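Local coordinates for Ycf54 protein (PDB 3HZE), which is not functionally characterised itself but, like its cyanobacterial and plastid relatives, probably assists the oxidative cyclase step of chlorophyll biosynthesis, at residues A[39-48]-A[64-75]. Sequence-based numbering, arbitrary orientation.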
loop_
_atom_site.group_PDB
_atom_site.type_symbol
_atom_site.label_atom_id
_atom_site.label_comp_id
_atom_site.label_asym_id
_atom_site.label_seq_id
_atom_site.Cartn_x
_atom_site.Cartn_y
_atom_site.Cartn_z
ATOM N N ASP A 39 6.078 9.782 3.406
ATOM C CA ASP A 39 6.714 8.485 3.207
ATOM C C ASP A 39 5.708 7.338 3.168
ATOM O O ASP A 39 6.026 6.208 3.527
ATOM C CB ASP A 39 7.753 8.218 4.300
ATOM C CG ASP A 39 7.151 8.248 5.691
ATOM O OD1 ASP A 39 5.926 8.457 5.809
ATOM O OD2 ASP A 39 7.903 8.061 6.666
ATOM N N PHE A 40 4.483 7.648 2.755
ATOM C CA PHE A 40 3.427 6.648 2.638
ATOM C C PHE A 40 2.717 6.979 1.334
ATOM O O PHE A 40 2.523 8.155 1.013
ATOM C CB PHE A 40 2.453 6.728 3.817
ATOM C CG PHE A 40 1.935 8.111 4.088
ATOM C CD1 PHE A 40 2.709 9.038 4.790
ATOM C CD2 PHE A 40 0.677 8.496 3.633
ATOM C CE1 PHE A 40 2.227 10.328 5.029
ATOM C CE2 PHE A 40 0.194 9.779 3.868
ATOM C CZ PHE A 40 0.966 10.693 4.564
ATOM N N TRP A 41 2.319 5.945 0.595
ATOM C CA TRP A 41 1.701 6.137 -0.715
ATOM C C TRP A 41 0.666 5.086 -1.109
ATOM O O TRP A 41 0.796 3.905 -0.762
ATOM C CB TRP A 41 2.791 6.113 -1.789
ATOM C CG TRP A 41 3.976 6.970 -1.493
ATOM C CD1 TRP A 41 4.108 8.292 -1.765
ATOM C CD2 TRP A 41 5.207 6.559 -0.871
ATOM N NE1 TRP A 41 5.342 8.740 -1.358
ATOM C CE2 TRP A 41 6.038 7.697 -0.807
ATOM C CE3 TRP A 41 5.685 5.342 -0.366
ATOM C CZ2 TRP A 41 7.330 7.657 -0.258
ATOM C CZ3 TRP A 41 6.968 5.299 0.183
ATOM C CH2 TRP A 41 7.776 6.453 0.231
ATOM N N LEU A 42 -0.335 5.533 -1.869
ATOM C CA LEU A 42 -1.403 4.678 -2.386
ATOM C C LEU A 42 -0.896 4.148 -3.730
ATOM O O LEU A 42 -0.538 4.931 -4.607
ATOM C CB LEU A 42 -2.661 5.508 -2.652
ATOM C CG LEU A 42 -4.069 4.939 -2.461
ATOM C CD1 LEU A 42 -4.971 5.605 -3.478
ATOM C CD2 LEU A 42 -4.113 3.433 -2.617
ATOM N N VAL A 43 -0.891 2.834 -3.901
ATOM C CA VAL A 43 -0.423 2.254 -5.151
ATOM C C VAL A 43 -1.421 1.231 -5.681
ATOM O O VAL A 43 -1.395 0.067 -5.287
ATOM C CB VAL A 43 0.948 1.558 -4.968
ATOM C CG1 VAL A 43 1.486 1.107 -6.327
ATOM C CG2 VAL A 43 1.936 2.514 -4.283
ATOM N N PRO A 44 -2.338 1.666 -6.560
ATOM C CA PRO A 44 -3.326 0.734 -7.116
ATOM C C PRO A 44 -2.643 -0.221 -8.086
ATOM O O PRO A 44 -1.654 0.143 -8.726
ATOM C CB PRO A 44 -4.325 1.658 -7.813
ATOM C CG PRO A 44 -3.479 2.805 -8.254
ATOM C CD PRO A 44 -2.529 3.032 -7.083
ATOM N N GLU A 45 -3.159 -1.443 -8.178
ATOM C CA GLU A 45 -2.596 -2.454 -9.080
ATOM C C GLU A 45 -1.068 -2.378 -9.062
ATOM O O GLU A 45 -0.431 -2.127 -10.097
ATOM C CB GLU A 45 -3.139 -2.219 -10.494
ATOM C CG GLU A 45 -4.662 -2.265 -10.548
ATOM C CD GLU A 45 -5.216 -1.965 -11.920
ATOM O OE1 GLU A 45 -4.881 -2.696 -12.877
ATOM O OE2 GLU A 45 -5.994 -1.000 -12.045
ATOM N N PRO A 46 -0.462 -2.602 -7.879
ATOM C CA PRO A 46 0.989 -2.562 -7.666
ATOM C C PRO A 46 1.780 -3.515 -8.555
ATOM O O PRO A 46 1.461 -4.697 -8.656
ATOM C CB PRO A 46 1.127 -2.876 -6.175
ATOM C CG PRO A 46 -0.032 -3.758 -5.908
ATOM C CD PRO A 46 -1.148 -3.074 -6.663
ATOM N N ALA A 47 2.811 -2.983 -9.206
ATOM C CA ALA A 47 3.644 -3.782 -10.097
ATOM C C ALA A 47 4.396 -4.886 -9.363
ATOM O O ALA A 47 4.569 -5.979 -9.900
ATOM C CB ALA A 47 4.637 -2.886 -10.837
ATOM N N PHE A 48 4.833 -4.614 -8.136
ATOM C CA PHE A 48 5.587 -5.616 -7.388
ATOM C C PHE A 48 4.834 -6.931 -7.196
ATOM O O PHE A 48 5.436 -8.003 -7.178
ATOM C CB PHE A 48 6.048 -5.044 -6.031
ATOM C CG PHE A 48 4.978 -5.010 -4.959
ATOM C CD1 PHE A 48 4.648 -6.160 -4.238
ATOM C CD2 PHE A 48 4.322 -3.817 -4.647
ATOM C CE1 PHE A 48 3.684 -6.121 -3.221
ATOM C CE2 PHE A 48 3.353 -3.766 -3.634
ATOM C CZ PHE A 48 3.035 -4.920 -2.918
ATOM N N PRO A 64 -9.315 -6.514 -8.967
ATOM C CA PRO A 64 -8.079 -5.732 -8.894
ATOM C C PRO A 64 -7.747 -5.371 -7.449
ATOM O O PRO A 64 -8.640 -5.225 -6.612
ATOM C CB PRO A 64 -8.404 -4.506 -9.734
ATOM C CG PRO A 64 -9.863 -4.322 -9.473
ATOM C CD PRO A 64 -10.380 -5.730 -9.612
ATOM N N ALA A 65 -6.462 -5.222 -7.157
ATOM C CA ALA A 65 -6.041 -4.899 -5.804
ATOM C C ALA A 65 -5.274 -3.591 -5.738
ATOM O O ALA A 65 -4.979 -2.968 -6.759
ATOM C CB ALA A 65 -5.188 -6.024 -5.253
ATOM N N ALA A 66 -4.965 -3.175 -4.519
ATOM C CA ALA A 66 -4.211 -1.956 -4.308
ATOM C C ALA A 66 -3.355 -2.144 -3.068
ATOM O O ALA A 66 -3.718 -2.884 -2.155
ATOM C CB ALA A 66 -5.148 -0.772 -4.120
ATOM N N ALA A 67 -2.212 -1.475 -3.040
ATOM C CA ALA A 67 -1.337 -1.567 -1.896
ATOM C C ALA A 67 -1.116 -0.192 -1.299
ATOM O O ALA A 67 -1.205 0.816 -1.992
ATOM C CB ALA A 67 0.009 -2.159 -2.311
ATOM N N ILE A 68 -0.872 -0.156 0.004
ATOM C CA ILE A 68 -0.525 1.099 0.655
ATOM C C ILE A 68 0.900 0.769 1.070
ATOM O O ILE A 68 1.123 -0.175 1.823
ATOM C CB ILE A 68 -1.384 1.404 1.892
ATOM C CG1 ILE A 68 -2.771 1.889 1.462
ATOM C CG2 ILE A 68 -0.726 2.512 2.716
ATOM C CD1 ILE A 68 -3.655 0.835 0.849
ATOM N N ILE A 69 1.860 1.517 0.539
ATOM C CA ILE A 69 3.264 1.270 0.821
ATOM C C ILE A 69 3.880 2.415 1.612
ATOM O O ILE A 69 3.541 3.579 1.392
ATOM C CB ILE A 69 4.030 1.070 -0.505
ATOM C CG1 ILE A 69 3.338 -0.022 -1.328
ATOM C CG2 ILE A 69 5.482 0.683 -0.233
ATOM C CD1 ILE A 69 3.904 -0.198 -2.725
ATOM N N SER A 70 4.783 2.083 2.533
ATOM C CA SER A 70 5.432 3.099 3.351
ATOM C C SER A 70 6.770 2.626 3.903
ATOM O O SER A 70 6.972 1.434 4.132
ATOM C CB SER A 70 4.526 3.493 4.525
ATOM O OG SER A 70 5.162 4.457 5.357
ATOM N N THR A 71 7.688 3.560 4.117
ATOM C CA THR A 71 8.973 3.184 4.682
ATOM C C THR A 71 8.878 3.224 6.206
ATOM O O THR A 71 9.845 2.924 6.909
ATOM C CB THR A 71 10.097 4.105 4.195
ATOM O OG1 THR A 71 9.687 5.471 4.321
ATOM C CG2 THR A 71 10.427 3.801 2.736
ATOM N N ASN A 72 7.701 3.598 6.709
ATOM C CA ASN A 72 7.443 3.642 8.150
ATOM C C ASN A 72 6.676 2.363 8.487
ATOM O O ASN A 72 5.479 2.258 8.214
ATOM C CB ASN A 72 6.583 4.859 8.505
ATOM C CG ASN A 72 6.292 4.955 9.998
ATOM O OD1 ASN A 72 5.976 3.956 10.644
ATOM N ND2 ASN A 72 6.394 6.163 10.549
ATOM N N GLN A 73 7.357 1.398 9.092
ATOM C CA GLN A 73 6.721 0.129 9.417
ATOM C C GLN A 73 5.553 0.221 10.392
ATOM O O GLN A 73 4.577 -0.511 10.249
ATOM C CB GLN A 73 7.761 -0.863 9.948
ATOM C CG GLN A 73 7.180 -2.190 10.406
ATOM C CD GLN A 73 8.252 -3.214 10.716
ATOM O OE1 GLN A 73 9.302 -2.883 11.270
ATOM N NE2 GLN A 73 7.990 -4.468 10.370
ATOM N N GLN A 74 5.637 1.111 11.379
ATOM C CA GLN A 74 4.552 1.232 12.348
ATOM C C GLN A 74 3.247 1.692 11.721
ATOM O O GLN A 74 2.179 1.269 12.149
ATOM C CB GLN A 74 4.951 2.175 13.486
ATOM C CG GLN A 74 5.900 1.522 14.493
ATOM C CD GLN A 74 7.143 0.946 13.837
ATOM O OE1 GLN A 74 7.929 1.672 13.220
ATOM N NE2 GLN A 74 7.329 -0.367 13.964
ATOM N N PHE A 75 3.331 2.555 10.712
ATOM C CA PHE A 75 2.127 3.033 10.044
ATOM C C PHE A 75 1.424 1.854 9.379
ATOM O O PHE A 75 0.199 1.744 9.417
ATOM C CB PHE A 75 2.486 4.083 8.993
ATOM C CG PHE A 75 1.320 4.533 8.170
ATOM C CD1 PHE A 75 0.181 5.064 8.774
ATOM C CD2 PHE A 75 1.348 4.410 6.789
ATOM C CE1 PHE A 75 -0.916 5.467 8.004
ATOM C CE2 PHE A 75 0.253 4.811 6.007
ATOM C CZ PHE A 75 -0.877 5.340 6.619
HETATM O O HOH W 1 4.263 6.761 7.221
HETATM O O HOH W 2 7.861 8.450 9.242
HETATM O O HOH W 3 10.208 6.486 6.738
#
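The antiparallel pairing of strands 40-44 and 65-70 forms one edge of the four-stranded antiparallel sheet, with 40-44 outermost and 65-70 lying between it and strand 3-10. Trp41 with Ile69 and Val43 with Ala67 are the hydrogen-bonded pairs, and Val43 N lies 2.8 Å from Ala67 O; Glu45 N prolongs the ladder to Ala65 O. On the face carrying Val43, the extended end of Ile69 puts CD1 between Val43 CG2 and Phe48 CE2, 3.7 Å from each. Ala67 CB meets the edge of the Phe48 ring, close to its plane, while Tyr6 and Phe91 also pack against that ring. On the opposite face, Phe40 CB touches CE2 of Phe75, in helix 73-83, at 3.6 Å; the two rings lie oblique, and Arg27 makes a cation-pi contact with both.

Where the strand turns into helix 73-83, Ser70 OG, held anti to its own N (chi1 178°), donates to Asp39 O at 2.7 Å from above the carbonyl plane. Thr71 N approaches the same oxygen nearly end-on. Ser70 OG also accepts from Asn72 N at 3.0 Å, an ST turn leading into the N-cap, where Asn72 OD1 receives Phe75 N. With an alanine here, Asn72 N would probably lose its acceptor and Asp39 O one of its two donors, leaving the turn less firmly tied to the edge strand. Asp39 OD1, bonded to Tyr31 OH, also accepts from a water that donates to Ser70 OG at 3.1 Å.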